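Local structure of Pab-dependent poly(a)-specific ribonuclease subunit PAN2 (Neurospora crassa, 4CZX) at residues A265-H269 against Q280-P286. The protein probably serves as the catalytic subunit of the PAN deadenylation complex, which shortens mRNA poly(A) tails, and is represented here by its WD40 propeller domain. Numbering follows the deposited sequence.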
loop_
_atom_site.group_PDB
_atom_site.type_symbol
_atom_site.label_atom_id
_atom_site.label_comp_id
_atom_site.label_asym_id
_atom_site.label_seq_id
_atom_site.Cartn_x
_atom_site.Cartn_y
_atom_site.Cartn_z
ATOM N N ALA A 265 -12.760 20.023 36.756
ATOM C CA ALA A 265 -14.128 20.244 36.296
ATOM C C ALA A 265 -14.250 21.511 35.444
ATOM O O ALA A 265 -15.345 21.898 35.031
ATOM C CB ALA A 265 -15.077 20.313 37.480
ATOM N N GLY A 266 -13.125 22.165 35.193
ATOM C CA GLY A 266 -13.125 23.364 34.368
ATOM C C GLY A 266 -13.463 24.646 35.112
ATOM O O GLY A 266 -13.725 25.680 34.491
ATOM N N GLN A 267 -13.470 24.584 36.442
ATOM C CA GLN A 267 -13.617 25.791 37.245
ATOM C C GLN A 267 -12.299 26.550 37.262
ATOM O O GLN A 267 -11.241 25.964 37.485
ATOM C CB GLN A 267 -14.055 25.463 38.670
ATOM C CG GLN A 267 -14.131 26.690 39.563
ATOM C CD GLN A 267 -14.661 26.386 40.949
ATOM O OE1 GLN A 267 -14.607 27.235 41.841
ATOM N NE2 GLN A 267 -15.182 25.172 41.137
ATOM N N ILE A 268 -12.370 27.854 37.022
ATOM C CA ILE A 268 -11.179 28.683 36.905
ATOM C C ILE A 268 -11.211 29.863 37.879
ATOM O O ILE A 268 -12.231 30.544 38.005
ATOM C CB ILE A 268 -11.020 29.224 35.471
ATOM C CG1 ILE A 268 -10.840 28.070 34.481
ATOM C CG2 ILE A 268 -9.849 30.185 35.378
ATOM C CD1 ILE A 268 -10.743 28.526 33.049
ATOM N N HIS A 269 -10.102 30.080 38.583
ATOM C CA HIS A 269 -9.929 31.282 39.395
ATOM C C HIS A 269 -8.821 32.136 38.806
ATOM O O HIS A 269 -7.746 31.626 38.491
ATOM C CB HIS A 269 -9.585 30.948 40.846
ATOM C CG HIS A 269 -10.685 30.262 41.595
ATOM N ND1 HIS A 269 -10.673 30.132 42.967
ATOM C CD2 HIS A 269 -11.822 29.665 41.170
ATOM C CE1 HIS A 269 -11.759 29.488 43.356
ATOM N NE2 HIS A 269 -12.472 29.189 42.284
ATOM N N GLN A 280 -11.354 36.470 40.630
ATOM C CA GLN A 280 -12.519 36.306 39.772
ATOM C C GLN A 280 -12.749 34.831 39.506
ATOM O O GLN A 280 -11.818 34.104 39.160
ATOM C CB GLN A 280 -12.348 37.052 38.443
ATOM C CG GLN A 280 -12.403 38.566 38.556
ATOM C CD GLN A 280 -12.969 39.221 37.305
ATOM O OE1 GLN A 280 -12.302 39.303 36.270
ATOM N NE2 GLN A 280 -14.213 39.686 37.394
ATOM N N VAL A 281 -13.990 34.394 39.667
ATOM C CA VAL A 281 -14.341 33.002 39.441
ATOM C C VAL A 281 -15.174 32.857 38.172
ATOM O O VAL A 281 -16.094 33.639 37.925
ATOM C CB VAL A 281 -15.121 32.418 40.640
ATOM C CG1 VAL A 281 -15.445 30.949 40.411
ATOM C CG2 VAL A 281 -14.328 32.600 41.926
ATOM N N CYS A 282 -14.844 31.859 37.363
ATOM C CA CYS A 282 -15.690 31.519 36.235
ATOM C C CYS A 282 -15.716 30.011 36.017
ATOM O O CYS A 282 -14.918 29.256 36.583
ATOM C CB CYS A 282 -15.228 32.241 34.966
ATOM S SG CYS A 282 -13.536 31.888 34.498
ATOM N N TYR A 283 -16.661 29.576 35.203
ATOM C CA TYR A 283 -16.826 28.166 34.940
ATOM C C TYR A 283 -16.803 27.931 33.442
ATOM O O TYR A 283 -17.178 28.806 32.656
ATOM C CB TYR A 283 -18.127 27.651 35.555
ATOM C CG TYR A 283 -18.207 27.831 37.056
ATOM C CD1 TYR A 283 -17.625 26.910 37.917
ATOM C CD2 TYR A 283 -18.870 28.917 37.611
ATOM C CE1 TYR A 283 -17.698 27.067 39.290
ATOM C CE2 TYR A 283 -18.948 29.084 38.979
ATOM C CZ TYR A 283 -18.360 28.157 39.815
ATOM O OH TYR A 283 -18.436 28.319 41.181
ATOM N N THR A 284 -16.319 26.761 33.055
ATOM C CA THR A 284 -16.375 26.324 31.671
ATOM C C THR A 284 -17.216 25.056 31.658
ATOM O O THR A 284 -17.578 24.547 32.718
ATOM C CB THR A 284 -14.978 26.076 31.089
ATOM O OG1 THR A 284 -14.291 25.111 31.889
ATOM C CG2 THR A 284 -14.165 27.375 31.085
ATOM N N GLN A 285 -17.555 24.546 30.479
ATOM C CA GLN A 285 -18.427 23.373 30.432
ATOM C C GLN A 285 -17.767 22.221 29.717
ATOM O O GLN A 285 -18.255 21.788 28.675
ATOM C CB GLN A 285 -19.749 23.705 29.739
ATOM C CG GLN A 285 -20.243 25.121 29.970
ATOM C CD GLN A 285 -20.543 25.406 31.426
ATOM O OE1 GLN A 285 -20.807 24.492 32.210
ATOM N NE2 GLN A 285 -20.500 26.680 31.798
ATOM N N PRO A 286 -16.647 21.722 30.258
ATOM C CA PRO A 286 -15.991 20.629 29.532
ATOM C C PRO A 286 -16.855 19.373 29.545
ATOM O O PRO A 286 -17.535 19.108 30.534
ATOM C CB PRO A 286 -14.687 20.423 30.308
ATOM C CG PRO A 286 -14.987 20.893 31.692
ATOM C CD PRO A 286 -16.031 21.974 31.572
#
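Neighbouring strands of a propeller blade illustrate how a beta hairpin sorts its chemistry: the backbones hold the register while the two faces of the sheet carry different chemistry. In this WD40 domain, strands 267-272 and 279-283 run antiparallel, their short segments 4.9 Å apart with directions 162° from each other. I268, the residue most buried by the contact, forms a hydrogen-bonded pair with C282: I268 N donates to C282 O at 2.9 Å and C282 N to I268 O at 3.0 Å, both nearly straight. Their side chains share one face, I268 CB lying 3.8 Å from C282 SG, and I268 also packs on I260 and V262 of strand 258-262, the next strand of the blade.

The other face carries Q267, H269, V281 and Y283. Q267 is fully extended, so that its CD comes within 3.5 Å of CE1 of Y283 while its OE1 accepts a 2.9 Å hydrogen bond from NE2 of H269. V281 sets CG2 over the imidazole face, 4.0 Å from the centroid of the H269 ring, a CH-pi contact.

Farther along, T284 OG1 donates to G266 O at 2.7 Å, and T284 N adds a longer, bent bond of 3.2 Å to the same oxygen. G266 has to be glycine: a CB would clash with T284 OG1 and P286 CD, and the backbone angles themselves call for it. Beyond, T284 touches W314 and L304 of the following blade. The chemistry thus implies a hairpin pairing set by the I268-C282 backbone bonds and supplemented by the T284 hydroxyl, with apolar packing on one face and, on the other, the Q267-H269 hydrogen bond beside the V281-H269 CH-pi contact and the Y283 ring.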